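Local structure of Vv2_1132 (Vibrio vulnificus CMCP6, 5Y9S) at residues Leu117-Leu130 / His290-Asp302. The protein is a LysR-type transcriptional regulator that probably binds DNA through its helix-turn-helix domain and responds to a ligand through its periplasmic-binding-protein-like domain. Residues are numbered along the deposited sequence; the frame is centred on the assembly and turned at random.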
loop_
_atom_site.group_PDB
_atom_site.type_symbol
_atom_site.label_atom_id
_atom_site.label_comp_id
_atom_site.label_asym_id
_atom_site.label_seq_id
_atom_site.Cartn_x
_atom_site.Cartn_y
_atom_site.Cartn_z
ATOM N N LEU D 117 14.544 35.474 -21.721
ATOM C CA LEU D 117 15.362 36.086 -20.678
ATOM C C LEU D 117 16.786 35.552 -20.715
ATOM O O LEU D 117 17.752 36.325 -20.730
ATOM C CB LEU D 117 14.737 35.836 -19.303
ATOM C CG LEU D 117 13.944 37.016 -18.757
ATOM C CD1 LEU D 117 14.832 38.241 -18.699
ATOM C CD2 LEU D 117 12.736 37.289 -19.635
ATOM N N PHE D 118 16.933 34.227 -20.754
ATOM C CA PHE D 118 18.264 33.622 -20.728
ATOM C C PHE D 118 19.083 34.045 -21.941
ATOM O O PHE D 118 20.261 34.399 -21.821
ATOM C CB PHE D 118 18.153 32.094 -20.673
ATOM C CG PHE D 118 17.383 31.564 -19.477
ATOM C CD1 PHE D 118 17.141 32.357 -18.366
ATOM C CD2 PHE D 118 16.923 30.254 -19.461
ATOM C CE1 PHE D 118 16.442 31.853 -17.275
ATOM C CE2 PHE D 118 16.228 29.747 -18.369
ATOM C CZ PHE D 118 15.985 30.544 -17.280
ATOM N N LEU D 119 18.476 34.005 -23.126
ATOM C CA LEU D 119 19.218 34.341 -24.334
ATOM C C LEU D 119 19.614 35.811 -24.344
ATOM O O LEU D 119 20.725 36.154 -24.761
ATOM C CB LEU D 119 18.394 33.985 -25.570
ATOM C CG LEU D 119 18.362 32.485 -25.903
ATOM C CD1 LEU D 119 17.133 32.104 -26.727
ATOM C CD2 LEU D 119 19.640 32.097 -26.625
ATOM N N GLN D 120 18.741 36.691 -23.857
ATOM C CA GLN D 120 19.064 38.112 -23.890
ATOM C C GLN D 120 20.234 38.473 -22.992
ATOM O O GLN D 120 20.710 39.607 -23.065
ATOM C CB GLN D 120 17.852 38.947 -23.490
ATOM C CG GLN D 120 16.831 39.132 -24.603
ATOM C CD GLN D 120 15.668 40.014 -24.193
ATOM O OE1 GLN D 120 15.250 40.015 -23.029
ATOM N NE2 GLN D 120 15.142 40.777 -25.145
ATOM N N SER D 121 20.704 37.553 -22.158
ATOM C CA SER D 121 21.830 37.784 -21.263
ATOM C C SER D 121 22.841 36.676 -21.408
ATOM O O SER D 121 23.467 36.247 -20.435
ATOM C CB SER D 121 21.369 37.879 -19.815
ATOM O OG SER D 121 20.186 38.655 -19.713
ATOM N N ALA D 122 23.006 36.194 -22.636
ATOM C CA ALA D 122 23.805 35.007 -22.889
ATOM C C ALA D 122 25.209 35.151 -22.321
ATOM O O ALA D 122 25.567 34.440 -21.379
ATOM C CB ALA D 122 23.860 34.712 -24.388
ATOM N N GLU D 123 26.002 36.079 -22.868
ATOM C CA GLU D 123 27.399 36.184 -22.455
ATOM C C GLU D 123 27.521 36.467 -20.962
ATOM O O GLU D 123 28.491 36.036 -20.329
ATOM C CB GLU D 123 28.114 37.263 -23.275
ATOM C CG GLU D 123 29.034 36.724 -24.383
ATOM C CD GLU D 123 29.571 37.822 -25.305
ATOM O OE1 GLU D 123 28.760 38.532 -25.948
ATOM O OE2 GLU D 123 30.811 37.976 -25.391
ATOM N N ALA D 124 26.542 37.162 -20.376
ATOM C CA ALA D 124 26.548 37.348 -18.929
ATOM C C ALA D 124 26.269 36.036 -18.197
ATOM O O ALA D 124 26.948 35.709 -17.217
ATOM C CB ALA D 124 25.531 38.419 -18.528
ATOM N N LEU D 125 25.288 35.265 -18.667
ATOM C CA LEU D 125 24.859 34.036 -18.005
ATOM C C LEU D 125 25.454 32.771 -18.614
ATOM O O LEU D 125 25.193 31.676 -18.102
ATOM C CB LEU D 125 23.328 33.922 -18.038
ATOM C CG LEU D 125 22.446 35.043 -17.482
ATOM C CD1 LEU D 125 21.004 34.820 -17.927
ATOM C CD2 LEU D 125 22.540 35.121 -15.964
ATOM N N SER D 126 26.229 32.887 -19.692
ATOM C CA SER D 126 26.699 31.701 -20.402
ATOM C C SER D 126 27.427 30.734 -19.481
ATOM O O SER D 126 27.355 29.515 -19.674
ATOM C CB SER D 126 27.608 32.126 -21.560
ATOM O OG SER D 126 28.637 31.178 -21.799
ATOM N N HIS D 127 28.117 31.257 -18.465
ATOM C CA HIS D 127 28.944 30.451 -17.572
ATOM C C HIS D 127 28.144 29.733 -16.487
ATOM O O HIS D 127 28.713 28.894 -15.779
ATOM C CB HIS D 127 30.013 31.338 -16.926
ATOM C CG HIS D 127 29.463 32.299 -15.920
ATOM N ND1 HIS D 127 28.694 33.390 -16.274
ATOM C CD2 HIS D 127 29.545 32.320 -14.569
ATOM C CE1 HIS D 127 28.338 34.048 -15.185
ATOM N NE2 HIS D 127 28.841 33.420 -14.137
ATOM N N LEU D 128 26.859 30.042 -16.327
ATOM C CA LEU D 128 26.012 29.358 -15.365
ATOM C C LEU D 128 25.341 28.159 -16.020
ATOM O O LEU D 128 25.277 28.046 -17.246
ATOM C CB LEU D 128 24.946 30.298 -14.809
ATOM C CG LEU D 128 25.466 31.582 -14.177
ATOM C CD1 LEU D 128 24.312 32.507 -13.866
ATOM C CD2 LEU D 128 26.266 31.263 -12.916
ATOM N N ASN D 129 24.847 27.253 -15.185
ATOM C CA ASN D 129 24.067 26.114 -15.649
ATOM C C ASN D 129 22.641 26.280 -15.127
ATOM O O ASN D 129 22.412 26.259 -13.913
ATOM C CB ASN D 129 24.691 24.799 -15.179
ATOM C CG ASN D 129 23.872 23.596 -15.591
ATOM O OD1 ASN D 129 23.182 23.622 -16.615
ATOM N ND2 ASN D 129 23.933 22.533 -14.792
ATOM N N LEU D 130 21.687 26.445 -16.038
ATOM C CA LEU D 130 20.309 26.765 -15.680
ATOM C C LEU D 130 19.455 25.503 -15.678
ATOM O O LEU D 130 19.409 24.774 -16.674
ATOM C CB LEU D 130 19.738 27.797 -16.654
ATOM C CG LEU D 130 20.655 29.008 -16.741
ATOM C CD1 LEU D 130 20.262 29.913 -17.893
ATOM C CD2 LEU D 130 20.614 29.775 -15.441
ATOM N N HIS D 290 22.692 33.027 -0.399
ATOM C CA HIS D 290 23.749 33.836 -0.998
ATOM C C HIS D 290 24.692 32.911 -1.760
ATOM O O HIS D 290 25.798 32.614 -1.306
ATOM C CB HIS D 290 24.489 34.658 0.080
ATOM C CG HIS D 290 23.575 35.383 1.019
ATOM N ND1 HIS D 290 23.161 34.845 2.220
ATOM C CD2 HIS D 290 22.972 36.594 0.922
ATOM C CE1 HIS D 290 22.355 35.698 2.827
ATOM N NE2 HIS D 290 22.222 36.766 2.059
ATOM N N ARG D 291 24.246 32.439 -2.916
ATOM C CA ARG D 291 25.114 31.753 -3.858
ATOM C C ARG D 291 25.469 32.737 -4.963
ATOM O O ARG D 291 24.599 33.461 -5.459
ATOM C CB ARG D 291 24.439 30.502 -4.429
ATOM C CG ARG D 291 23.795 29.589 -3.365
ATOM C CD ARG D 291 23.258 28.282 -3.960
ATOM N NE ARG D 291 24.054 27.897 -5.115
ATOM C CZ ARG D 291 23.566 27.555 -6.301
ATOM N NH1 ARG D 291 22.250 27.507 -6.515
ATOM N NH2 ARG D 291 24.409 27.252 -7.273
ATOM N N ALA D 292 26.746 32.777 -5.334
ATOM C CA ALA D 292 27.169 33.753 -6.330
ATOM C C ALA D 292 26.536 33.483 -7.691
ATOM O O ALA D 292 26.295 34.425 -8.459
ATOM C CB ALA D 292 28.691 33.776 -6.441
ATOM N N ALA D 293 26.257 32.216 -8.008
ATOM C CA ALA D 293 25.546 31.927 -9.245
ATOM C C ALA D 293 24.151 32.541 -9.219
ATOM O O ALA D 293 23.702 33.131 -10.207
ATOM C CB ALA D 293 25.484 30.417 -9.477
ATOM N N VAL D 294 23.464 32.443 -8.083
ATOM C CA VAL D 294 22.133 33.027 -7.986
ATOM C C VAL D 294 22.207 34.551 -8.054
ATOM O O VAL D 294 21.413 35.193 -8.751
ATOM C CB VAL D 294 21.434 32.540 -6.706
ATOM C CG1 VAL D 294 20.036 33.115 -6.618
ATOM C CG2 VAL D 294 21.391 31.044 -6.701
ATOM N N ASP D 295 23.173 35.153 -7.359
ATOM C CA ASP D 295 23.317 36.605 -7.422
ATOM C C ASP D 295 23.654 37.063 -8.837
ATOM O O ASP D 295 23.026 37.990 -9.363
ATOM C CB ASP D 295 24.372 37.078 -6.425
ATOM C CG ASP D 295 23.754 37.593 -5.136
ATOM O OD1 ASP D 295 22.939 38.550 -5.212
ATOM O OD2 ASP D 295 24.065 37.027 -4.060
ATOM N N GLN D 296 24.624 36.413 -9.485
ATOM C CA GLN D 296 24.956 36.814 -10.850
ATOM C C GLN D 296 23.717 36.791 -11.733
ATOM O O GLN D 296 23.508 37.697 -12.548
ATOM C CB GLN D 296 26.039 35.910 -11.433
ATOM C CG GLN D 296 27.430 36.138 -10.876
ATOM C CD GLN D 296 28.420 35.105 -11.386
ATOM O OE1 GLN D 296 28.031 34.112 -11.998
ATOM N NE2 GLN D 296 29.702 35.336 -11.138
ATOM N N PHE D 297 22.867 35.774 -11.559
ATOM C CA PHE D 297 21.612 35.718 -12.298
ATOM C C PHE D 297 20.687 36.859 -11.901
ATOM O O PHE D 297 20.141 37.561 -12.762
ATOM C CB PHE D 297 20.919 34.379 -12.059
ATOM C CG PHE D 297 19.810 34.095 -13.033
ATOM C CD1 PHE D 297 18.583 34.726 -12.911
ATOM C CD2 PHE D 297 19.999 33.205 -14.079
ATOM C CE1 PHE D 297 17.566 34.469 -13.807
ATOM C CE2 PHE D 297 18.983 32.945 -14.977
ATOM C CZ PHE D 297 17.768 33.582 -14.839
ATOM N N TRP D 298 20.484 37.041 -10.594
ATOM C CA TRP D 298 19.535 38.046 -10.120
ATOM C C TRP D 298 19.963 39.451 -10.527
ATOM O O TRP D 298 19.146 40.239 -11.020
ATOM C CB TRP D 298 19.388 37.931 -8.604
ATOM C CG TRP D 298 18.456 38.909 -8.003
ATOM C CD1 TRP D 298 18.718 40.214 -7.700
ATOM C CD2 TRP D 298 17.096 38.671 -7.612
ATOM N NE1 TRP D 298 17.607 40.803 -7.145
ATOM C CE2 TRP D 298 16.597 39.878 -7.082
ATOM C CE3 TRP D 298 16.255 37.555 -7.655
ATOM C CZ2 TRP D 298 15.288 40.002 -6.600
ATOM C CZ3 TRP D 298 14.955 37.676 -7.174
ATOM C CH2 TRP D 298 14.485 38.893 -6.657
ATOM N N GLN D 299 21.247 39.778 -10.352
ATOM C CA GLN D 299 21.731 41.111 -10.696
ATOM C C GLN D 299 21.607 41.400 -12.182
ATOM O O GLN D 299 21.686 42.564 -12.585
ATOM C CB GLN D 299 23.185 41.284 -10.246
ATOM C CG GLN D 299 23.341 42.079 -8.950
ATOM C CD GLN D 299 23.235 41.218 -7.692
ATOM O OE1 GLN D 299 23.286 39.992 -7.752
ATOM N NE2 GLN D 299 23.083 41.867 -6.544
ATOM N N GLU D 300 21.407 40.378 -13.007
ATOM C CA GLU D 300 21.283 40.619 -14.437
ATOM C C GLU D 300 19.851 40.971 -14.856
ATOM O O GLU D 300 19.666 41.707 -15.835
ATOM C CB GLU D 300 21.806 39.399 -15.205
ATOM C CG GLU D 300 22.558 39.749 -16.490
ATOM C CD GLU D 300 21.650 40.371 -17.524
ATOM O OE1 GLU D 300 20.560 39.809 -17.764
ATOM O OE2 GLU D 300 22.016 41.417 -18.090
ATOM N N ILE D 301 18.837 40.501 -14.133
ATOM C CA ILE D 301 17.440 40.814 -14.446
ATOM C C ILE D 301 16.989 41.893 -13.461
ATOM O O ILE D 301 16.410 41.610 -12.411
ATOM C CB ILE D 301 16.543 39.571 -14.393
ATOM C CG1 ILE D 301 16.906 38.677 -13.212
ATOM C CG2 ILE D 301 16.630 38.752 -15.676
ATOM C CD1 ILE D 301 15.993 37.493 -13.075
ATOM N N ASP D 302 17.255 43.153 -13.803
ATOM C CA ASP D 302 16.786 44.299 -13.010
ATOM C C ASP D 302 16.917 45.599 -13.806
ATOM O O ASP D 302 16.439 46.654 -13.382
ATOM C CB ASP D 302 17.559 44.409 -11.686
ATOM C CG ASP D 302 16.703 44.051 -10.471
ATOM O OD1 ASP D 302 15.475 43.903 -10.629
ATOM O OD2 ASP D 302 17.258 43.914 -9.359
#
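At the edge of the Phe297 ring sits Phe118 CE1, 3.3 Å from Phe297 CZ; the two rings meet obliquely, planes 79° apart. Leu128 CD1 also lies at the edge of Phe297, while Leu125 CD2 and Leu130 CD2 approach obliquely, the latter 3.6 Å from Phe297 CE2. Leu130 is shared between the rings, since its other methyl, CD1, sits 3.6 Å above one face of Phe118, displaced from the ring centre. Phe297 reaches this cluster because its CG is anti to the backbone N (chi1 -166°), which swings the ring off the helix flank among the leucines. The His127 imidazole carries Leu128 CG over one face; at its edge NE2 is modelled only 2.4 Å from Gln296 OE1, too short to be taken at face value, so the hydrogen bond between them is doubtful in detail; ring and amide planes are 67° apart. The chain of Gln296, extended beyond CG, brings the amide across to the type I turn Leu125-Leu128. Beside it Leu128 CD2 packs 3.6 Å from Ala293 CB. Toward the C-terminal end of helix 292-300, Glu300 CG lies against Ala124 CB (3.8 Å), and Leu117 CD1 meets Ile301 CG2 at 3.6 Å, the two side chains crossing at about a right angle. The C-terminal helix thus packs on the helix-turn-strand connection of the LysR substrate-binding domain, beside strands 100-105 and 153-157: Phe297 rests on Leu153 and Phe155, Phe118 on Ile103. Leu130 continues the sheet into a strand of the second subunit, where Phe118 touches Met241 of that chain.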